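Long-range contacts in insecticidal Delta-Endotoxin Cry8Ea1 (Bacillus Thuringiensis, PDB 3EB7), which kills insect larvae, including those of the underground pest Holotrichia parallela, probably by inserting into the midgut membrane as other three-domain Cry toxins do: residues Arg439-Tyr444 and Gly485-Asn490; Val515-Thr520 and Thr554-Gln559; Gln61-Tyr66 and Thr126-Pro131. All coordinates share one frame; numbering follows the deposited sequence.

In the fold
Along the chain, interaction 3 comes first, in the N-terminal helical domain, followed by interaction 1 and then interaction 2 near the C-terminus. Interactions 1 and 2 have centres about 11 Å apart and reach the same mixed beta sheet: interaction 1 adds the edge strand 442-443 to strand 482-491, while interaction 2 ties the turn after strand 511-517 to the loop before strand 559-567. They meet directly where Leu489 packs on Phe555 and Asn490 probably hydrogen-bonds Gln559. Interaction 3 lies on the opposite side of the chain's centre, about 45 Å from interaction 1 and 53 Å from interaction 2 between centres; it belongs to the helical domain and the other two to the C-terminal beta domain.

Interaction 1 (Arg439-Tyr444 and Gly485-Asn490); sequences RTNTVY and GVIRLN
Thr440 offers its carbonyl to the side chain of Asn490: ND2 reaches Thr440 O at 2.9 Å in a nearly straight bond (168° at the hydrogen), lying in the carbonyl plane on a lone pair and within the amide plane of Asn490. Thr440 CB rests against the same ND2, and Thr440 OG1 and Thr442 OG1 are hydrogen-bonded at 2.8 Å across Asn441. Asn441 itself has a positive phi of 45°, a left-handed conformation that asparagine tolerates well. Its CG is set beside its own backbone N, anti to the carbonyl carbon (chi1 -67°). Asn441 ND2 bonds Arg488 O at 2.9 Å, in the plane of both groups, while OD1 is taken by Lys455; both ends of this buried amide are therefore satisfied. Asn441 CB also packs on Leu489 CD2. Backbone pairing begins here: Asn490 N donates to Asn441 O at 3.0 Å. Strand 442-443 thus joins strand 482-491 as an edge strand, paired in parallel, of a mixed sheet in the C-terminal domain, which in three-domain Cry toxins is a beta sandwich. Thr442 bridges Asn490, their side chains on the same face, and its CA approaches Asn490 O at 3.2 Å as a CA-H...O contact. Beta-branched threonine suits this extended, partly exposed position. Val443 N then bonds Asn490 O at 2.9 Å, while Val443 CG2 faces Leu489 CD1 at 4.3 Å, an apolar pair on the buried side that Leu585 of strand 578-588 extends.

Interaction 2 (Val515-Thr520 and Thr554-Gln559); sequences VVRGGT and TFNQAQ
The two backbones come nearest at Gly518 and Asn556, whose CA atoms are 7.0 Å apart, where strand 511-517 ends in a type I' turn from Arg517 to Thr520 beside the loop before strand 559-567. Such turns commonly close two-residue hairpins, and Arg517 N and Thr520 N each bond the other residue's carbonyl. Positive phi favours glycine at Gly518, where a CB would also run into Asn556 ND2; at Gly519 the backbone angles would jam a CB against the preceding carbonyl O. From the turn the Arg517 side chain reaches across: CG is anti to the backbone N (chi1 -173°), and bends at chi2 and chi3 fold the rest over to the loop. There NE and NH2 grip Thr554 O side-on, each at 2.7 Å. NE lies in the carbonyl plane on a lone pair, NH2 nearly along the C=O axis, and the oxygen sits at the edge of the guanidinium, almost in its plane. Over the centre of one face stands Asn556 OD1, 3.5 Å from Arg517 CZ, its amide plane turned 40° from the guanidinium. Arg517 CG packs on Phe555 CD2 at 3.7 Å, the ring being largely buried against Leu489 and Ile491 of strand 482-491. Arginine fits because its methylenes can pack against an aromatic ring while its head remains polar. Both bonds are bent, neither straighter than 147° at the hydrogen, but two N-H groups on one oxygen would tend to polarise that carbonyl, and the amide oxygen over the face, with Asp560 in side-chain contact, would favour the positive charge at this surface site.

Interaction 3 (Gln61-Tyr66 and Thr126-Pro131); sequences QKIAEY and TGYEVP
The ring of Tyr128 meets the backbone of Lys62, Ile63 and Ala64 at a slant. Lys62 O lies 3.6 Å from Tyr128 CE2, Ile63 CA is 3.9 Å from Tyr128 CD2, and Ala64 N comes near CE2 and CZ. At the far end of the ring the Ala64 methyl touches the phenol, its CB 3.4 Å from Tyr128 OH. The CB of Tyr128 points toward residues 61-66, and CG, anti to the carbonyl carbon (chi1 -56°), carries on from it. A tyrosine suits a partly exposed place like this: the ring carbons lie along the backbone while OH reaches the Ala64 methyl, and the small Ala64 lets the phenol come in close.

The puckered ring of Pro131 packs against Ile63. Ile63 CG1 meets Pro131 CB at 3.6 Å, and CD1 touches the same atom. Both residues are buried, and a branched aliphatic chain against a compact ring gives an apolar contact that needs no polar partner. Ile63 CG2 is farther from Tyr128, 4.5 Å from its CD2, so the isoleucine is shared unequally between the two rings.

The contact joins two connections of the N-terminal helical bundle. Residues 61-64 link helix 47-59 to helix 65-93, with Ala64 at the N-cap position of the latter, and Tyr128 to Pro131 lead into helix 133-153. Helix 47-59 flanks both, Met52 touching Ile63 and Ile59 touching Pro131, while Glu56 accepts a bond from Ile63 N.

Interaction 1 (Arg439-Tyr444 and Gly485-Asn490)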
loop_
_atom_site.group_PDB
_atom_site.type_symbol
_atom_site.label_atom_id
_atom_site.label_comp_id
_atom_site.label_asym_id
_atom_site.label_seq_id
_atom_site.Cartn_x
_atom_site.Cartn_y
_atom_site.Cartn_z
ATOM N N ARG A 439 -8.032 -12.500 -1.698
ATOM C CA ARG A 439 -9.230 -12.888 -0.975
ATOM C C ARG A 439 -9.170 -14.265 -0.325
ATOM O O ARG A 439 -10.014 -14.599 0.509
ATOM C CB ARG A 439 -10.398 -12.881 -1.959
ATOM C CG ARG A 439 -10.719 -11.504 -2.496
ATOM C CD ARG A 439 -12.032 -11.587 -3.295
ATOM N NE ARG A 439 -12.516 -10.240 -3.427
ATOM C CZ ARG A 439 -13.461 -9.700 -2.682
ATOM N NH1 ARG A 439 -14.101 -10.431 -1.784
ATOM N NH2 ARG A 439 -13.773 -8.421 -2.867
ATOM N N THR A 440 -8.169 -15.048 -0.699
ATOM C CA THR A 440 -8.169 -16.494 -0.477
ATOM C C THR A 440 -6.977 -16.995 0.335
ATOM O O THR A 440 -6.923 -18.201 0.676
ATOM C CB THR A 440 -8.118 -17.246 -1.861
ATOM O OG1 THR A 440 -7.114 -16.636 -2.680
ATOM C CG2 THR A 440 -9.478 -17.188 -2.622
ATOM N N ASN A 441 -6.005 -16.113 0.615
ATOM C CA ASN A 441 -4.724 -16.574 1.188
ATOM C C ASN A 441 -4.166 -17.835 0.474
ATOM O O ASN A 441 -3.951 -18.902 1.085
ATOM C CB ASN A 441 -4.852 -16.819 2.696
ATOM C CG ASN A 441 -5.087 -15.552 3.476
ATOM O OD1 ASN A 441 -4.551 -14.493 3.133
ATOM N ND2 ASN A 441 -5.889 -15.648 4.539
ATOM N N THR A 442 -3.947 -17.694 -0.825
ATOM C CA THR A 442 -3.445 -18.761 -1.672
ATOM C C THR A 442 -1.991 -19.008 -1.347
ATOM O O THR A 442 -1.232 -18.066 -1.188
ATOM C CB THR A 442 -3.593 -18.394 -3.174
ATOM O OG1 THR A 442 -4.979 -18.216 -3.468
ATOM C CG2 THR A 442 -3.039 -19.482 -4.116
ATOM N N VAL A 443 -1.622 -20.285 -1.262
ATOM C CA VAL A 443 -0.230 -20.730 -1.080
ATOM C C VAL A 443 0.201 -21.399 -2.382
ATOM O O VAL A 443 -0.431 -22.381 -2.829
ATOM C CB VAL A 443 -0.099 -21.709 0.143
ATOM C CG1 VAL A 443 1.350 -22.144 0.393
ATOM C CG2 VAL A 443 -0.641 -21.051 1.393
ATOM N N TYR A 444 1.257 -20.837 -2.979
ATOM C CA TYR A 444 1.852 -21.323 -4.228
ATOM C C TYR A 444 2.932 -22.383 -4.026
ATOM O O TYR A 444 3.741 -22.270 -3.107
ATOM C CB TYR A 444 2.420 -20.154 -5.060
ATOM C CG TYR A 444 1.362 -19.107 -5.325
ATOM C CD1 TYR A 444 1.185 -18.039 -4.447
ATOM C CD2 TYR A 444 0.504 -19.215 -6.428
ATOM C CE1 TYR A 444 0.185 -17.089 -4.656
ATOM C CE2 TYR A 444 -0.488 -18.281 -6.645
ATOM C CZ TYR A 444 -0.642 -17.218 -5.757
ATOM O OH TYR A 444 -1.623 -16.284 -5.971
ATOM N N GLY A 485 -4.530 -15.048 15.208
ATOM C CA GLY A 485 -5.733 -15.797 14.848
ATOM C C GLY A 485 -5.414 -17.026 13.995
ATOM O O GLY A 485 -4.262 -17.245 13.545
ATOM N N VAL A 486 -6.443 -17.843 13.799
ATOM C CA VAL A 486 -6.412 -18.846 12.778
ATOM C C VAL A 486 -6.399 -18.154 11.399
ATOM O O VAL A 486 -7.339 -17.422 11.057
ATOM C CB VAL A 486 -7.646 -19.723 12.896
ATOM C CG1 VAL A 486 -7.561 -20.851 11.902
ATOM C CG2 VAL A 486 -7.759 -20.262 14.338
ATOM N N ILE A 487 -5.305 -18.350 10.663
ATOM C CA ILE A 487 -5.180 -17.886 9.309
ATOM C C ILE A 487 -5.645 -19.021 8.390
ATOM O O ILE A 487 -5.076 -20.128 8.397
ATOM C CB ILE A 487 -3.737 -17.487 8.932
ATOM C CG1 ILE A 487 -3.183 -16.447 9.894
ATOM C CG2 ILE A 487 -3.655 -17.025 7.430
ATOM C CD1 ILE A 487 -1.748 -16.171 9.679
ATOM N N ARG A 488 -6.693 -18.721 7.620
ATOM C CA ARG A 488 -7.322 -19.695 6.736
ATOM C C ARG A 488 -6.693 -19.619 5.360
ATOM O O ARG A 488 -6.501 -18.518 4.815
ATOM C CB ARG A 488 -8.816 -19.430 6.699
ATOM C CG ARG A 488 -9.420 -19.427 5.298
ATOM C CD ARG A 488 -10.611 -20.408 5.215
ATOM N NE ARG A 488 -10.254 -21.669 5.879
ATOM C CZ ARG A 488 -9.575 -22.647 5.293
ATOM N NH1 ARG A 488 -9.190 -22.511 4.004
ATOM N NH2 ARG A 488 -9.297 -23.751 6.003
ATOM N N LEU A 489 -6.325 -20.773 4.821
ATOM C CA LEU A 489 -5.504 -20.838 3.609
ATOM C C LEU A 489 -6.074 -21.714 2.474
ATOM O O LEU A 489 -6.778 -22.700 2.720
ATOM C CB LEU A 489 -4.112 -21.361 3.959
ATOM C CG LEU A 489 -3.271 -20.809 5.115
ATOM C CD1 LEU A 489 -2.108 -21.784 5.327
ATOM C CD2 LEU A 489 -2.779 -19.384 4.785
ATOM N N ASN A 490 -5.750 -21.356 1.233
ATOM C CA ASN A 490 -6.073 -22.183 0.097
ATOM C C ASN A 490 -4.793 -22.688 -0.531
ATOM O O ASN A 490 -4.008 -21.886 -1.076
ATOM C CB ASN A 490 -7.013 -21.467 -0.895
ATOM C CG ASN A 490 -8.463 -21.409 -0.368
ATOM O OD1 ASN A 490 -9.207 -22.402 -0.455
ATOM N ND2 ASN A 490 -8.851 -20.261 0.227
#

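Interaction 2 (Val515-Thr520 and Thr554-Gln559)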
loop_
_atom_site.group_PDB
_atom_site.type_symbol
_atom_site.label_atom_id
_atom_site.label_comp_id
_atom_site.label_asym_id
_atom_site.label_seq_id
_atom_site.Cartn_x
_atom_site.Cartn_y
_atom_site.Cartn_z
ATOM N N VAL A 515 4.651 -22.638 15.236
ATOM C CA VAL A 515 3.770 -22.637 14.091
ATOM C C VAL A 515 2.857 -23.848 14.227
ATOM O O VAL A 515 3.330 -24.974 14.307
ATOM C CB VAL A 515 4.614 -22.780 12.811
ATOM C CG1 VAL A 515 3.737 -22.665 11.559
ATOM C CG2 VAL A 515 5.721 -21.720 12.822
ATOM N N VAL A 516 1.559 -23.591 14.313
ATOM C CA VAL A 516 0.555 -24.635 14.402
ATOM C C VAL A 516 -0.136 -24.755 13.009
ATOM O O VAL A 516 -0.731 -23.796 12.459
ATOM C CB VAL A 516 -0.440 -24.317 15.565
ATOM C CG1 VAL A 516 -1.509 -25.377 15.724
ATOM C CG2 VAL A 516 0.311 -24.086 16.894
ATOM N N ARG A 517 -0.001 -25.928 12.424
ATOM C CA ARG A 517 -0.615 -26.229 11.149
ATOM C C ARG A 517 -1.763 -27.216 11.334
ATOM O O ARG A 517 -1.593 -28.318 11.902
ATOM C CB ARG A 517 0.408 -26.778 10.149
ATOM C CG ARG A 517 -0.179 -26.953 8.742
ATOM C CD ARG A 517 -0.839 -28.304 8.539
ATOM N NE ARG A 517 0.159 -29.346 8.280
ATOM C CZ ARG A 517 0.533 -30.286 9.154
ATOM N NH1 ARG A 517 0.005 -30.344 10.380
ATOM N NH2 ARG A 517 1.430 -31.181 8.794
ATOM N N GLY A 518 -2.930 -26.824 10.814
ATOM C CA GLY A 518 -4.134 -27.619 10.933
ATOM C C GLY A 518 -4.506 -28.030 12.354
ATOM O O GLY A 518 -5.233 -29.004 12.531
ATOM N N GLY A 519 -4.021 -27.308 13.364
ATOM C CA GLY A 519 -4.259 -27.675 14.769
ATOM C C GLY A 519 -3.075 -28.320 15.500
ATOM O O GLY A 519 -3.047 -28.391 16.738
ATOM N N THR A 520 -2.075 -28.758 14.748
ATOM C CA THR A 520 -0.905 -29.384 15.341
ATOM C C THR A 520 0.401 -28.616 15.065
ATOM O O THR A 520 0.546 -28.011 14.011
ATOM C CB THR A 520 -0.825 -30.896 14.983
ATOM O OG1 THR A 520 0.508 -31.234 14.625
ATOM C CG2 THR A 520 -1.732 -31.246 13.830
ATOM N N THR A 554 4.217 -30.605 5.476
ATOM C CA THR A 554 3.211 -30.513 4.431
ATOM C C THR A 554 1.869 -30.050 5.033
ATOM O O THR A 554 1.612 -30.249 6.220
ATOM C CB THR A 554 3.005 -31.873 3.740
ATOM O OG1 THR A 554 2.660 -32.831 4.735
ATOM C CG2 THR A 554 4.276 -32.324 3.050
ATOM N N PHE A 555 1.024 -29.440 4.211
ATOM C CA PHE A 555 -0.359 -29.247 4.592
ATOM C C PHE A 555 -1.172 -30.547 4.518
ATOM O O PHE A 555 -0.864 -31.436 3.756
ATOM C CB PHE A 555 -0.986 -28.126 3.754
ATOM C CG PHE A 555 -0.383 -26.783 4.034
ATOM C CD1 PHE A 555 0.600 -26.262 3.196
ATOM C CD2 PHE A 555 -0.766 -26.072 5.151
ATOM C CE1 PHE A 555 1.183 -25.052 3.465
ATOM C CE2 PHE A 555 -0.206 -24.864 5.427
ATOM C CZ PHE A 555 0.782 -24.342 4.587
ATOM N N ASN A 556 -2.226 -30.634 5.303
ATOM C CA ASN A 556 -3.103 -31.781 5.353
ATOM C C ASN A 556 -4.098 -31.772 4.178
ATOM O O ASN A 556 -4.392 -32.821 3.571
ATOM C CB ASN A 556 -3.872 -31.776 6.681
ATOM C CG ASN A 556 -2.967 -31.903 7.907
ATOM O OD1 ASN A 556 -1.880 -32.465 7.834
ATOM N ND2 ASN A 556 -3.442 -31.404 9.053
ATOM N N GLN A 557 -4.639 -30.597 3.870
ATOM C CA GLN A 557 -5.643 -30.512 2.819
ATOM C C GLN A 557 -5.607 -29.168 2.119
ATOM O O GLN A 557 -4.802 -28.293 2.504
ATOM C CB GLN A 557 -7.041 -30.864 3.342
ATOM C CG GLN A 557 -7.772 -29.781 4.028
ATOM C CD GLN A 557 -7.560 -29.756 5.519
ATOM O OE1 GLN A 557 -6.434 -29.848 6.004
ATOM N NE2 GLN A 557 -8.655 -29.605 6.268
ATOM N N ALA A 558 -6.456 -29.032 1.086
ATOM C CA ALA A 558 -6.494 -27.850 0.224
ATOM C C ALA A 558 -6.889 -26.597 1.022
ATOM O O ALA A 558 -6.364 -25.515 0.800
ATOM C CB ALA A 558 -7.423 -28.085 -0.949
ATOM N N GLN A 559 -7.783 -26.777 1.981
ATOM C CA GLN A 559 -8.235 -25.714 2.842
ATOM C C GLN A 559 -7.628 -26.018 4.201
ATOM O O GLN A 559 -8.153 -26.863 4.927
ATOM C CB GLN A 559 -9.763 -25.730 2.935
ATOM C CG GLN A 559 -10.487 -25.034 1.778
ATOM C CD GLN A 559 -10.446 -25.832 0.498
ATOM O OE1 GLN A 559 -11.175 -26.838 0.358
ATOM N NE2 GLN A 559 -9.600 -25.385 -0.474
#

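Interaction 3 (Gln61-Tyr66 and Thr126-Pro131)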
loop_
_atom_site.group_PDB
_atom_site.type_symbol
_atom_site.label_atom_id
_atom_site.label_comp_id
_atom_site.label_asym_id
_atom_site.label_seq_id
_atom_site.Cartn_x
_atom_site.Cartn_y
_atom_site.Cartn_z
ATOM N N GLN A 61 4.517 24.022 0.245
ATOM C CA GLN A 61 5.862 24.585 0.308
ATOM C C GLN A 61 6.471 24.549 -1.097
ATOM O O GLN A 61 6.073 23.752 -1.946
ATOM C CB GLN A 61 6.774 23.844 1.291
ATOM C CG GLN A 61 6.225 23.686 2.707
ATOM C CD GLN A 61 6.311 24.939 3.584
ATOM O OE1 GLN A 61 5.717 24.982 4.669
ATOM N NE2 GLN A 61 7.060 25.950 3.135
ATOM N N LYS A 62 7.437 25.429 -1.330
ATOM C CA LYS A 62 8.057 25.598 -2.637
ATOM C C LYS A 62 9.491 25.139 -2.479
ATOM O O LYS A 62 10.140 25.526 -1.515
ATOM C CB LYS A 62 8.016 27.098 -3.011
ATOM C CG LYS A 62 7.878 27.413 -4.490
ATOM C CD LYS A 62 8.711 28.668 -4.846
ATOM C CE LYS A 62 9.143 28.624 -6.327
ATOM N NZ LYS A 62 10.566 29.076 -6.558
ATOM N N ILE A 63 9.979 24.299 -3.390
ATOM C CA ILE A 63 11.386 23.889 -3.382
ATOM C C ILE A 63 12.156 25.078 -3.945
ATOM O O ILE A 63 11.690 25.692 -4.897
ATOM C CB ILE A 63 11.667 22.577 -4.215
ATOM C CG1 ILE A 63 10.912 21.375 -3.587
ATOM C CG2 ILE A 63 13.174 22.255 -4.255
ATOM C CD1 ILE A 63 10.646 20.202 -4.557
ATOM N N ALA A 64 13.288 25.431 -3.329
ATOM C CA ALA A 64 14.138 26.508 -3.831
ATOM C C ALA A 64 14.590 26.156 -5.250
ATOM O O ALA A 64 14.825 24.965 -5.562
ATOM C CB ALA A 64 15.329 26.718 -2.922
ATOM N N GLU A 65 14.662 27.187 -6.098
ATOM C CA GLU A 65 15.019 27.081 -7.524
ATOM C C GLU A 65 16.336 26.337 -7.772
ATOM O O GLU A 65 16.444 25.501 -8.685
ATOM C CB GLU A 65 15.107 28.477 -8.165
ATOM C CG GLU A 65 15.601 28.451 -9.641
ATOM C CD GLU A 65 14.636 27.728 -10.609
ATOM O OE1 GLU A 65 15.070 27.342 -11.716
ATOM O OE2 GLU A 65 13.446 27.548 -10.273
ATOM N N TYR A 66 17.334 26.654 -6.957
ATOM C CA TYR A 66 18.619 26.050 -7.089
ATOM C C TYR A 66 18.492 24.552 -6.900
ATOM O O TYR A 66 19.030 23.793 -7.712
ATOM C CB TYR A 66 19.575 26.619 -6.050
ATOM C CG TYR A 66 20.996 26.160 -6.257
ATOM C CD1 TYR A 66 21.941 26.998 -6.874
ATOM C CD2 TYR A 66 21.416 24.891 -5.817
ATOM C CE1 TYR A 66 23.285 26.585 -7.073
ATOM C CE2 TYR A 66 22.750 24.468 -6.006
ATOM C CZ TYR A 66 23.670 25.322 -6.641
ATOM O OH TYR A 66 24.974 24.897 -6.824
ATOM N N THR A 126 18.515 19.652 2.777
ATOM C CA THR A 126 18.119 20.115 4.120
ATOM C C THR A 126 17.091 21.230 3.997
ATOM O O THR A 126 17.345 22.219 3.338
ATOM C CB THR A 126 19.352 20.626 4.937
ATOM O OG1 THR A 126 20.221 19.530 5.233
ATOM C CG2 THR A 126 18.937 21.292 6.267
ATOM N N GLY A 127 15.948 21.076 4.668
ATOM C CA GLY A 127 14.812 22.009 4.541
ATOM C C GLY A 127 13.768 21.605 3.498
ATOM O O GLY A 127 12.713 22.215 3.456
ATOM N N TYR A 128 14.067 20.571 2.685
ATOM C CA TYR A 128 13.251 20.158 1.525
ATOM C C TYR A 128 13.078 18.654 1.441
ATOM O O TYR A 128 12.652 18.129 0.427
ATOM C CB TYR A 128 13.850 20.684 0.201
ATOM C CG TYR A 128 14.019 22.200 0.206
ATOM C CD1 TYR A 128 15.281 22.778 0.309
ATOM C CD2 TYR A 128 12.916 23.037 0.147
ATOM C CE1 TYR A 128 15.454 24.160 0.342
ATOM C CE2 TYR A 128 13.061 24.423 0.195
ATOM C CZ TYR A 128 14.337 24.973 0.304
ATOM O OH TYR A 128 14.486 26.338 0.332
ATOM N N GLU A 129 13.402 17.951 2.512
ATOM C CA GLU A 129 13.336 16.508 2.517
ATOM C C GLU A 129 11.935 16.001 2.184
ATOM O O GLU A 129 11.799 14.993 1.520
ATOM C CB GLU A 129 13.766 15.985 3.885
ATOM C CG GLU A 129 15.172 16.376 4.286
ATOM C CD GLU A 129 15.234 17.636 5.145
ATOM O OE1 GLU A 129 14.273 18.461 5.180
ATOM O OE2 GLU A 129 16.283 17.792 5.802
ATOM N N VAL A 130 10.910 16.690 2.679
ATOM C CA VAL A 130 9.509 16.347 2.396
ATOM C C VAL A 130 9.076 16.671 0.935
ATOM O O VAL A 130 8.703 15.761 0.175
ATOM C CB VAL A 130 8.540 17.010 3.405
ATOM C CG1 VAL A 130 7.062 16.683 3.049
ATOM C CG2 VAL A 130 8.892 16.607 4.874
ATOM N N PRO A 131 9.152 17.949 0.518
ATOM C CA PRO A 131 8.706 18.156 -0.869
ATOM C C PRO A 131 9.462 17.282 -1.906
ATOM O O PRO A 131 8.925 17.012 -2.981
ATOM C CB PRO A 131 8.950 19.658 -1.111
ATOM C CG PRO A 131 9.946 20.052 -0.051
ATOM C CD PRO A 131 9.625 19.195 1.138
#